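Local coordinates for GTP-binding protein (Thermus thermophilus, PDB 2DBY) that binds guanine nucleotide, being held here with GDP, and probably acts as a ribosome-associated ATPase of the OBG family of P-loop GTPases, at residues K14-F18 with F73-A77; G8-K14 with H105-C109; R323-W329 with G359-L365. The contacts are given in a common frame with arbitrary orientation. Residue numbers count along the deposited sequence, not the author numbering.

Interaction 1: residues K14-F18 with F73-A77. With GDP (guanosine-5'-diphosphate), chain B.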
loop_
_atom_site.group_PDB
_atom_site.type_symbol
_atom_site.label_atom_id
_atom_site.label_comp_id
_atom_site.label_asym_id
_atom_site.label_seq_id
_atom_site.Cartn_x
_atom_site.Cartn_y
_atom_site.Cartn_z
ATOM N N LYS A 14 4.472 -16.627 -7.961
ATOM C CA LYS A 14 3.744 -16.092 -6.810
ATOM C C LYS A 14 3.918 -16.898 -5.505
ATOM O O LYS A 14 4.107 -16.310 -4.442
ATOM C CB LYS A 14 2.239 -15.950 -7.124
ATOM C CG LYS A 14 1.485 -15.120 -6.103
ATOM C CD LYS A 14 0.034 -14.874 -6.499
ATOM C CE LYS A 14 -0.760 -16.150 -6.438
ATOM N NZ LYS A 14 -2.137 -15.874 -5.962
ATOM N N SER A 15 3.863 -18.233 -5.562
ATOM C CA SER A 15 3.997 -18.974 -4.307
ATOM C C SER A 15 5.405 -18.805 -3.753
ATOM O O SER A 15 5.592 -18.781 -2.554
ATOM C CB SER A 15 3.693 -20.460 -4.505
ATOM O OG SER A 15 4.555 -21.013 -5.465
ATOM N N THR A 16 6.377 -18.648 -4.644
ATOM C CA THR A 16 7.761 -18.448 -4.236
ATOM C C THR A 16 7.847 -17.107 -3.524
ATOM O O THR A 16 8.439 -17.004 -2.452
ATOM C CB THR A 16 8.689 -18.456 -5.451
ATOM O OG1 THR A 16 8.639 -19.753 -6.058
ATOM C CG2 THR A 16 10.137 -18.146 -5.032
ATOM N N LEU A 17 7.219 -16.086 -4.106
ATOM C CA LEU A 17 7.217 -14.769 -3.486
ATOM C C LEU A 17 6.527 -14.888 -2.142
ATOM O O LEU A 17 6.916 -14.236 -1.187
ATOM C CB LEU A 17 6.477 -13.744 -4.354
ATOM C CG LEU A 17 6.485 -12.314 -3.803
ATOM C CD1 LEU A 17 7.913 -11.745 -3.669
ATOM C CD2 LEU A 17 5.666 -11.442 -4.762
ATOM N N PHE A 18 5.468 -15.692 -2.057
ATOM C CA PHE A 18 4.864 -15.837 -0.741
ATOM C C PHE A 18 5.676 -16.641 0.264
ATOM O O PHE A 18 5.439 -16.514 1.467
ATOM C CB PHE A 18 3.463 -16.386 -0.823
ATOM C CG PHE A 18 2.461 -15.316 -0.908
ATOM C CD1 PHE A 18 2.020 -14.863 -2.150
ATOM C CD2 PHE A 18 2.062 -14.650 0.243
ATOM C CE1 PHE A 18 1.191 -13.750 -2.252
ATOM C CE2 PHE A 18 1.240 -13.537 0.162
ATOM C CZ PHE A 18 0.800 -13.082 -1.100
ATOM N N PHE A 73 -0.057 -7.607 3.121
ATOM C CA PHE A 73 -0.236 -8.196 1.800
ATOM C C PHE A 73 -1.132 -9.416 1.932
ATOM O O PHE A 73 -1.004 -10.169 2.906
ATOM C CB PHE A 73 1.116 -8.638 1.225
ATOM C CG PHE A 73 1.976 -7.496 0.766
ATOM C CD1 PHE A 73 2.917 -6.921 1.624
ATOM C CD2 PHE A 73 1.814 -6.966 -0.511
ATOM C CE1 PHE A 73 3.684 -5.825 1.208
ATOM C CE2 PHE A 73 2.573 -5.874 -0.939
ATOM C CZ PHE A 73 3.507 -5.299 -0.081
ATOM N N VAL A 74 -2.013 -9.612 0.955
ATOM C CA VAL A 74 -2.915 -10.753 0.970
ATOM C C VAL A 74 -2.682 -11.614 -0.266
ATOM O O VAL A 74 -2.582 -11.081 -1.381
ATOM C CB VAL A 74 -4.367 -10.266 0.944
ATOM C CG1 VAL A 74 -5.328 -11.465 0.973
ATOM C CG2 VAL A 74 -4.612 -9.324 2.100
ATOM N N ASP A 75 -2.577 -12.932 -0.090
ATOM C CA ASP A 75 -2.405 -13.814 -1.232
ATOM C C ASP A 75 -3.831 -14.001 -1.713
ATOM O O ASP A 75 -4.602 -14.728 -1.068
ATOM C CB ASP A 75 -1.846 -15.183 -0.818
ATOM C CG ASP A 75 -1.645 -16.125 -2.010
ATOM O OD1 ASP A 75 -2.047 -15.773 -3.141
ATOM O OD2 ASP A 75 -1.078 -17.227 -1.813
ATOM N N ILE A 76 -4.165 -13.372 -2.844
ATOM C CA ILE A 76 -5.525 -13.441 -3.365
ATOM C C ILE A 76 -5.735 -14.788 -3.974
ATOM O O ILE A 76 -5.058 -15.187 -4.928
ATOM C CB ILE A 76 -5.805 -12.374 -4.414
ATOM C CG1 ILE A 76 -5.754 -10.974 -3.773
ATOM C CG2 ILE A 76 -7.185 -12.644 -5.056
ATOM C CD1 ILE A 76 -6.882 -10.662 -2.814
ATOM N N ALA A 77 -6.719 -15.459 -3.415
ATOM C CA ALA A 77 -7.058 -16.799 -3.801
ATOM C C ALA A 77 -8.252 -16.876 -4.732
ATOM O O ALA A 77 -9.243 -16.157 -4.541
ATOM C CB ALA A 77 -7.332 -17.574 -2.565
HETATM P PB GDP B . 3.023 -19.806 -8.981
HETATM O O1B GDP B . 2.348 -20.870 -9.835
HETATM O O2B GDP B . 2.703 -18.313 -9.530
HETATM O O3B GDP B . 3.046 -20.016 -7.469
HETATM O O3A GDP B . 4.598 -19.985 -9.394
HETATM P PA GDP B . 5.817 -20.640 -8.562
HETATM O O1A GDP B . 6.019 -19.909 -7.306
HETATM O O2A GDP B . 5.503 -22.187 -8.249
HETATM O "O5'" GDP B . 7.158 -20.522 -9.455
HETATM C "C5'" GDP B . 6.999 -21.282 -10.658
HETATM C "C4'" GDP B . 8.395 -21.750 -11.140
HETATM O "O4'" GDP B . 9.301 -20.613 -11.429
HETATM C "C3'" GDP B . 9.172 -22.580 -10.127
HETATM O "O3'" GDP B . 9.851 -23.813 -10.360
HETATM C "C2'" GDP B . 9.952 -21.499 -9.335
HETATM O "O2'" GDP B . 11.141 -22.144 -8.819
HETATM C "C1'" GDP B . 10.460 -20.647 -10.489
HETATM N N9 GDP B . 10.769 -19.242 -10.094
HETATM C C8 GDP B . 9.952 -18.381 -9.385
HETATM N N7 GDP B . 10.535 -17.224 -9.226
HETATM C C5 GDP B . 11.759 -17.259 -9.817
HETATM C C6 GDP B . 12.827 -16.313 -9.975
HETATM O O6 GDP B . 12.727 -15.201 -9.512
HETATM N N1 GDP B . 13.966 -16.693 -10.658
HETATM C C2 GDP B . 14.073 -17.968 -11.184
HETATM N N2 GDP B . 15.212 -18.321 -11.861
HETATM N N3 GDP B . 13.084 -18.862 -11.047
HETATM C C4 GDP B . 11.927 -18.555 -10.380
#

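Interaction 2: residues G8-K14 with H105-C109. With GDP (guanosine-5'-diphosphate), chain B; FMT (formic acid), chain C.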
loop_
_atom_site.group_PDB
_atom_site.type_symbol
_atom_site.label_atom_id
_atom_site.label_comp_id
_atom_site.label_asym_id
_atom_site.label_seq_id
_atom_site.Cartn_x
_atom_site.Cartn_y
_atom_site.Cartn_z
ATOM N N GLY A 8 -1.930 -13.529 -9.316
ATOM C CA GLY A 8 -1.052 -14.076 -10.333
ATOM C C GLY A 8 -1.696 -15.260 -11.022
ATOM O O GLY A 8 -2.410 -16.029 -10.377
ATOM N N LEU A 9 -1.476 -15.401 -12.322
ATOM C CA LEU A 9 -2.029 -16.558 -13.007
ATOM C C LEU A 9 -1.024 -17.676 -12.694
ATOM O O LEU A 9 -0.027 -17.446 -12.009
ATOM C CB LEU A 9 -2.146 -16.277 -14.508
ATOM C CG LEU A 9 -3.103 -15.124 -14.870
ATOM C CD1 LEU A 9 -3.375 -15.122 -16.369
ATOM C CD2 LEU A 9 -4.398 -15.251 -14.087
ATOM N N PRO A 10 -1.275 -18.905 -13.158
ATOM C CA PRO A 10 -0.339 -19.996 -12.872
ATOM C C PRO A 10 1.120 -19.876 -13.282
ATOM O O PRO A 10 1.472 -19.351 -14.349
ATOM C CB PRO A 10 -1.005 -21.203 -13.541
ATOM C CG PRO A 10 -2.464 -20.907 -13.316
ATOM C CD PRO A 10 -2.560 -19.428 -13.667
ATOM N N ASN A 11 1.972 -20.394 -12.408
ATOM C CA ASN A 11 3.408 -20.435 -12.641
ATOM C C ASN A 11 4.114 -19.130 -13.011
ATOM O O ASN A 11 4.785 -19.054 -14.041
ATOM C CB ASN A 11 3.688 -21.514 -13.701
ATOM C CG ASN A 11 3.030 -22.846 -13.345
ATOM O OD1 ASN A 11 2.093 -23.297 -14.015
ATOM N ND2 ASN A 11 3.505 -23.470 -12.269
ATOM N N VAL A 12 3.960 -18.105 -12.177
ATOM C CA VAL A 12 4.632 -16.832 -12.425
ATOM C C VAL A 12 5.584 -16.501 -11.268
ATOM O O VAL A 12 6.249 -15.459 -11.275
ATOM C CB VAL A 12 3.618 -15.687 -12.610
ATOM C CG1 VAL A 12 2.656 -16.049 -13.760
ATOM C CG2 VAL A 12 2.802 -15.456 -11.333
ATOM N N GLY A 13 5.649 -17.406 -10.287
ATOM C CA GLY A 13 6.516 -17.200 -9.135
ATOM C C GLY A 13 5.800 -16.664 -7.923
ATOM O O GLY A 13 6.436 -16.276 -6.935
ATOM N N LYS A 14 4.472 -16.627 -7.961
ATOM C CA LYS A 14 3.744 -16.092 -6.810
ATOM C C LYS A 14 3.918 -16.898 -5.505
ATOM O O LYS A 14 4.107 -16.310 -4.442
ATOM C CB LYS A 14 2.239 -15.950 -7.124
ATOM C CG LYS A 14 1.485 -15.120 -6.103
ATOM C CD LYS A 14 0.034 -14.874 -6.499
ATOM C CE LYS A 14 -0.760 -16.150 -6.438
ATOM N NZ LYS A 14 -2.137 -15.874 -5.962
ATOM N N HIS A 105 0.090 -7.372 -9.162
ATOM C CA HIS A 105 -0.033 -8.507 -10.072
ATOM C C HIS A 105 1.351 -8.984 -10.462
ATOM O O HIS A 105 2.118 -8.245 -11.080
ATOM C CB HIS A 105 -0.845 -8.059 -11.325
ATOM C CG HIS A 105 -1.211 -9.179 -12.264
ATOM N ND1 HIS A 105 -2.213 -9.054 -13.207
ATOM C CD2 HIS A 105 -0.733 -10.444 -12.391
ATOM C CE1 HIS A 105 -2.337 -10.189 -13.874
ATOM N NE2 HIS A 105 -1.447 -11.051 -13.402
ATOM N N VAL A 106 1.662 -10.231 -10.109
ATOM C CA VAL A 106 2.971 -10.813 -10.413
ATOM C C VAL A 106 2.940 -11.291 -11.865
ATOM O O VAL A 106 2.076 -12.068 -12.258
ATOM C CB VAL A 106 3.267 -12.009 -9.489
ATOM C CG1 VAL A 106 4.647 -12.615 -9.821
ATOM C CG2 VAL A 106 3.202 -11.539 -8.014
ATOM N N LEU A 107 3.903 -10.819 -12.645
ATOM C CA LEU A 107 3.989 -11.154 -14.065
ATOM C C LEU A 107 5.361 -11.778 -14.306
ATOM O O LEU A 107 6.391 -11.216 -13.901
ATOM C CB LEU A 107 3.837 -9.860 -14.874
ATOM C CG LEU A 107 2.512 -9.120 -14.703
ATOM C CD1 LEU A 107 2.609 -7.750 -15.409
ATOM C CD2 LEU A 107 1.388 -9.964 -15.336
ATOM N N ARG A 108 5.382 -12.942 -14.955
ATOM C CA ARG A 108 6.648 -13.611 -15.204
ATOM C C ARG A 108 7.429 -12.968 -16.360
ATOM O O ARG A 108 6.926 -12.873 -17.496
ATOM C CB ARG A 108 6.400 -15.105 -15.478
ATOM C CG ARG A 108 7.597 -15.801 -16.120
ATOM C CD ARG A 108 7.470 -17.311 -16.059
ATOM N NE ARG A 108 7.429 -17.734 -14.670
ATOM C CZ ARG A 108 7.754 -18.947 -14.239
ATOM N NH1 ARG A 108 8.154 -19.879 -15.096
ATOM N NH2 ARG A 108 7.675 -19.226 -12.945
ATOM N N CYS A 109 8.641 -12.508 -16.065
ATOM C CA CYS A 109 9.490 -11.887 -17.076
ATOM C C CYS A 109 10.829 -12.595 -17.295
ATOM O O CYS A 109 11.820 -11.953 -17.650
ATOM C CB CYS A 109 9.758 -10.412 -16.754
ATOM S SG CYS A 109 8.252 -9.387 -16.768
HETATM P PB GDP B . 3.023 -19.806 -8.981
HETATM O O1B GDP B . 2.348 -20.870 -9.835
HETATM O O2B GDP B . 2.703 -18.313 -9.530
HETATM O O3B GDP B . 3.046 -20.016 -7.469
HETATM O O3A GDP B . 4.598 -19.985 -9.394
HETATM P PA GDP B . 5.817 -20.640 -8.562
HETATM O O1A GDP B . 6.019 -19.909 -7.306
HETATM O O2A GDP B . 5.503 -22.187 -8.249
HETATM O "O5'" GDP B . 7.158 -20.522 -9.455
HETATM C "C5'" GDP B . 6.999 -21.282 -10.658
HETATM C "C4'" GDP B . 8.395 -21.750 -11.140
HETATM O "O4'" GDP B . 9.301 -20.613 -11.429
HETATM C "C3'" GDP B . 9.172 -22.580 -10.127
HETATM O "O3'" GDP B . 9.851 -23.813 -10.360
HETATM C "C2'" GDP B . 9.952 -21.499 -9.335
HETATM O "O2'" GDP B . 11.141 -22.144 -8.819
HETATM C "C1'" GDP B . 10.460 -20.647 -10.489
HETATM N N9 GDP B . 10.769 -19.242 -10.094
HETATM C C8 GDP B . 9.952 -18.381 -9.385
HETATM N N7 GDP B . 10.535 -17.224 -9.226
HETATM C C5 GDP B . 11.759 -17.259 -9.817
HETATM C C6 GDP B . 12.827 -16.313 -9.975
HETATM O O6 GDP B . 12.727 -15.201 -9.512
HETATM N N1 GDP B . 13.966 -16.693 -10.658
HETATM C C2 GDP B . 14.073 -17.968 -11.184
HETATM N N2 GDP B . 15.212 -18.321 -11.861
HETATM N N3 GDP B . 13.084 -18.862 -11.047
HETATM C C4 GDP B . 11.927 -18.555 -10.380
HETATM C C FMT C . -4.072 -6.503 -12.912
HETATM O O1 FMT C . -3.794 -6.730 -14.086
HETATM O O2 FMT C . -5.004 -5.558 -12.594
HETATM O O HOH W 1 0.106 -13.424 -13.731
#

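Interaction 3: residues R323-W329 with G359-L365. With FMT (formic acid), chain D.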
loop_
_atom_site.group_PDB
_atom_site.type_symbol
_atom_site.label_atom_id
_atom_site.label_comp_id
_atom_site.label_asym_id
_atom_site.label_seq_id
_atom_site.Cartn_x
_atom_site.Cartn_y
_atom_site.Cartn_z
ATOM N N ARG A 323 -4.813 18.979 21.794
ATOM C CA ARG A 323 -3.760 19.476 20.906
ATOM C C ARG A 323 -2.552 18.539 20.988
ATOM O O ARG A 323 -2.506 17.648 21.843
ATOM C CB ARG A 323 -3.342 20.886 21.315
ATOM C CG ARG A 323 -2.805 20.966 22.729
ATOM C CD ARG A 323 -2.340 22.373 23.069
ATOM N NE ARG A 323 -1.681 22.427 24.373
ATOM C CZ ARG A 323 -0.988 23.470 24.818
ATOM N NH1 ARG A 323 -0.861 24.554 24.063
ATOM N NH2 ARG A 323 -0.416 23.427 26.016
ATOM N N ALA A 324 -1.583 18.730 20.099
ATOM C CA ALA A 324 -0.385 17.890 20.114
ATOM C C ALA A 324 0.876 18.625 19.676
ATOM O O ALA A 324 0.827 19.513 18.836
ATOM C CB ALA A 324 -0.596 16.649 19.225
ATOM N N GLU A 325 2.008 18.252 20.266
ATOM C CA GLU A 325 3.279 18.847 19.902
ATOM C C GLU A 325 3.674 18.086 18.633
ATOM O O GLU A 325 3.558 16.859 18.575
ATOM C CB GLU A 325 4.312 18.599 20.999
ATOM C CG GLU A 325 3.928 19.113 22.390
ATOM C CD GLU A 325 4.745 18.453 23.495
ATOM O OE1 GLU A 325 5.991 18.439 23.402
ATOM O OE2 GLU A 325 4.141 17.942 24.461
ATOM N N VAL A 326 4.145 18.813 17.629
ATOM C CA VAL A 326 4.537 18.223 16.360
ATOM C C VAL A 326 5.827 18.847 15.865
ATOM O O VAL A 326 6.008 20.062 15.942
ATOM C CB VAL A 326 3.471 18.483 15.273
ATOM C CG1 VAL A 326 3.882 17.814 13.955
ATOM C CG2 VAL A 326 2.118 17.998 15.749
ATOM N N ILE A 327 6.716 18.011 15.343
ATOM C CA ILE A 327 7.977 18.493 14.804
ATOM C C ILE A 327 8.510 17.444 13.840
ATOM O O ILE A 327 8.401 16.250 14.105
ATOM C CB ILE A 327 9.018 18.748 15.948
ATOM C CG1 ILE A 327 10.365 19.193 15.354
ATOM C CG2 ILE A 327 9.190 17.473 16.797
ATOM C CD1 ILE A 327 11.448 19.471 16.401
ATOM N N PRO A 328 9.034 17.875 12.685
ATOM C CA PRO A 328 9.600 16.982 11.666
ATOM C C PRO A 328 10.723 16.197 12.332
ATOM O O PRO A 328 11.511 16.758 13.096
ATOM C CB PRO A 328 10.138 17.941 10.632
ATOM C CG PRO A 328 9.210 19.110 10.736
ATOM C CD PRO A 328 8.983 19.266 12.205
ATOM N N TRP A 329 10.823 14.906 12.037
ATOM C CA TRP A 329 11.836 14.097 12.689
ATOM C C TRP A 329 13.243 14.654 12.534
ATOM O O TRP A 329 14.050 14.557 13.453
ATOM C CB TRP A 329 11.818 12.660 12.137
ATOM C CG TRP A 329 12.387 12.585 10.751
ATOM C CD1 TRP A 329 11.734 12.857 9.579
ATOM C CD2 TRP A 329 13.743 12.296 10.395
ATOM N NE1 TRP A 329 12.592 12.761 8.521
ATOM C CE2 TRP A 329 13.836 12.418 8.992
ATOM C CE3 TRP A 329 14.892 11.954 11.125
ATOM C CZ2 TRP A 329 15.030 12.211 8.299
ATOM C CZ3 TRP A 329 16.090 11.745 10.424
ATOM C CH2 TRP A 329 16.139 11.877 9.031
ATOM N N GLY A 359 6.844 11.813 8.322
ATOM C CA GLY A 359 8.024 12.166 9.105
ATOM C C GLY A 359 7.755 12.965 10.370
ATOM O O GLY A 359 8.676 13.236 11.158
ATOM N N ASP A 360 6.510 13.362 10.578
ATOM C CA ASP A 360 6.164 14.128 11.782
ATOM C C ASP A 360 6.385 13.289 13.036
ATOM O O ASP A 360 6.100 12.087 13.036
ATOM C CB ASP A 360 4.676 14.517 11.766
ATOM C CG ASP A 360 4.393 15.778 10.975
ATOM O OD1 ASP A 360 5.351 16.483 10.605
ATOM O OD2 ASP A 360 3.192 16.072 10.743
ATOM N N VAL A 361 6.888 13.911 14.104
ATOM C CA VAL A 361 7.027 13.214 15.373
ATOM C C VAL A 361 5.958 13.909 16.218
ATOM O O VAL A 361 5.920 15.140 16.261
ATOM C CB VAL A 361 8.395 13.429 16.023
ATOM C CG1 VAL A 361 8.473 12.622 17.316
ATOM C CG2 VAL A 361 9.501 12.980 15.056
ATOM N N ILE A 362 5.118 13.128 16.892
ATOM C CA ILE A 362 4.005 13.679 17.667
ATOM C C ILE A 362 3.954 13.253 19.129
ATOM O O ILE A 362 4.270 12.098 19.471
ATOM C CB ILE A 362 2.648 13.256 17.009
ATOM C CG1 ILE A 362 2.599 13.740 15.558
ATOM C CG2 ILE A 362 1.475 13.824 17.784
ATOM C CD1 ILE A 362 1.417 13.136 14.759
ATOM N N TYR A 363 3.577 14.198 19.997
ATOM C CA TYR A 363 3.381 13.887 21.415
ATOM C C TYR A 363 2.014 14.521 21.737
ATOM O O TYR A 363 1.856 15.742 21.666
ATOM C CB TYR A 363 4.471 14.491 22.312
ATOM C CG TYR A 363 4.367 13.952 23.726
ATOM C CD1 TYR A 363 4.752 12.647 24.019
ATOM C CD2 TYR A 363 3.803 14.716 24.748
ATOM C CE1 TYR A 363 4.576 12.110 25.298
ATOM C CE2 TYR A 363 3.626 14.189 26.026
ATOM C CZ TYR A 363 4.014 12.887 26.289
ATOM O OH TYR A 363 3.849 12.351 27.545
ATOM N N VAL A 364 1.035 13.687 22.053
ATOM C CA VAL A 364 -0.326 14.160 22.311
ATOM C C VAL A 364 -0.557 14.679 23.721
ATOM O O VAL A 364 -0.229 14.014 24.704
ATOM C CB VAL A 364 -1.361 13.047 22.044
ATOM C CG1 VAL A 364 -2.781 13.612 22.159
ATOM C CG2 VAL A 364 -1.131 12.434 20.661
ATOM N N LEU A 365 -1.146 15.866 23.799
ATOM C CA LEU A 365 -1.457 16.499 25.076
ATOM C C LEU A 365 -2.892 16.115 25.460
ATOM O O LEU A 365 -3.858 16.557 24.832
ATOM C CB LEU A 365 -1.287 18.018 24.942
ATOM C CG LEU A 365 0.115 18.402 24.438
ATOM C CD1 LEU A 365 0.204 19.893 24.139
ATOM C CD2 LEU A 365 1.148 17.991 25.480
HETATM C C FMT D . 2.231 10.036 22.349
HETATM O O1 FMT D . 1.528 11.002 22.543
HETATM O O2 FMT D . 2.361 9.098 23.304
#

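Interaction 1: residues K14-F18 with F73-A77
Lys14 NZ donates a hydrogen bond to Asp75 OD1 at 2.8 Å, a salt bridge between the first turn of helix 14-25 and the end of strand 66-75. A long, flexible side chain suits this gap, the axes of segments 14-18 and 73-75 staying 10.5 Å apart. At the helix N terminus, backbone amides donate hydrogen bonds to the phosphates: Lys14 N to GDP O2B at 2.9 Å, Ser15 N to GDP O3B at 2.7 Å and Thr16 N to GDP O1A at 3.0 Å. Thr16 OG1 adds a bond to GDP O1A at 2.9 Å, and Ser15 OG lies 2.6 Å from GDP O1A and 2.7 Å from GDP O3B. Phe18, one turn on, fills the space beside the bridge: Asp75 CB sits over its ring face in a CH-pi contact, 3.6 Å from the centroid, while Ile6 also touches the Phe18 side chain. The P-loop lysine thus spends its charge on a carboxylate, and the phosphates are met by main-chain NH groups and the hydroxyls of Ser15 and Thr16.

Interaction 2: residues G8-K14 with H105-C109
Residues 8-14 make up most of the P-loop (Walker A motif), which ends at Ser15; this turn leads from strand 3-7 into helix 14-25 and wraps the diphosphate of GDP. Strand 102-108, parallel to strand 3-7 in the central sheet, runs beneath it. The two segments exchange no direct hydrogen bond, although their CA atoms come within 5.2 Å at Gly8 and Val106 and 4.7 Å at Val12 and Arg108. Instead, the loop turns its NH groups to the nucleotide: Asn11 N reaches GDP O1B at 2.6 Å, Val12 N reaches GDP O2B at 2.9 Å, and Gly13 N reaches GDP O3A at 2.9 Å. Gly13, the N-cap of the helix, has positive phi (99°), and a CB there would collide with the preceding carbonyl and crowd the guanine. At Gly8 a CB would also be crowded, by Val12 CG2.

Among the side chains, Val12 CG2 packs on Val106 CG1 at 3.7 Å, two compact branched residues filling the hollow under the loop. Lys14 extends its aliphatic part past Val106, but its NZ pairs with Asp75. Arg108 is long enough to rise along the loop to the ribose, where its NH2 makes a weak hydrogen bond to GDP O4' at 2.6 Å. The Asn11 carbonyl merely lies over one face of the guanidinium, without hydrogen bonding to it. Where the segments begin, one water joins them, accepting from Leu9 N at 2.9 Å, donating to Val106 O at 2.8 Å and bonding His105 NE2 at 2.9 Å.

Interaction 3: residues R323-W329 with G359-L365
Leu365 lays its CD2 3.2 Å from Glu325 OE2 and its CD1 3.2 Å from Arg323 NE, lying along the aliphatic part of Arg323 and against the carboxylate of Glu325. Strands 323-328 and 360-365 pair antiparallel in the C-terminal TGS-type domain, assigned by sequence to the ubiquitin-like families. Glu325 and Tyr363 form a hydrogen-bonded pair, Glu325 N to Tyr363 O at 2.9 Å and Tyr363 N to Glu325 O at 3.0 Å. Ile327 and Val361 repeat the pattern, beta-branched residues suiting extended backbone. On one face, the small side chain of Ala324 lets Ile362 close in, Ala324 CB to Ile362 CG2 3.8 Å. On the other, Ile327 and Val361 pack against Trp338. Trp329 N bonds Gly359 O at 2.9 Å; Gly359 has phi 89°, where a CB would jam against the preceding carbonyl and crowd Trp329 CD1. The charge of Glu325 is answered by a salt bridge to Lys342. Main-chain bonds and apolar contacts join the strands.

From the N terminus, the chain passes through 8-14 and at once into 14-18, so that interactions 1 and 2 share Lys14. Interaction 1 closes first, when strand 66-75 returns to the start of helix 14-25; interaction 2 closes later at strand 102-108, and the loop of interaction 1 is nested inside it. Both involve the central sheet on the GDP side, their centres 10 Å apart, and Leu17 CD2 touches Val106 CG2 at 4.1 Å. Interaction 3 follows in series, closing a short loop within the C-terminal sheet, whose strand 360-365 also bonds strand 284-290. Its centre lies about 36 Å from that of interaction 1 and about 42 Å from that of interaction 2.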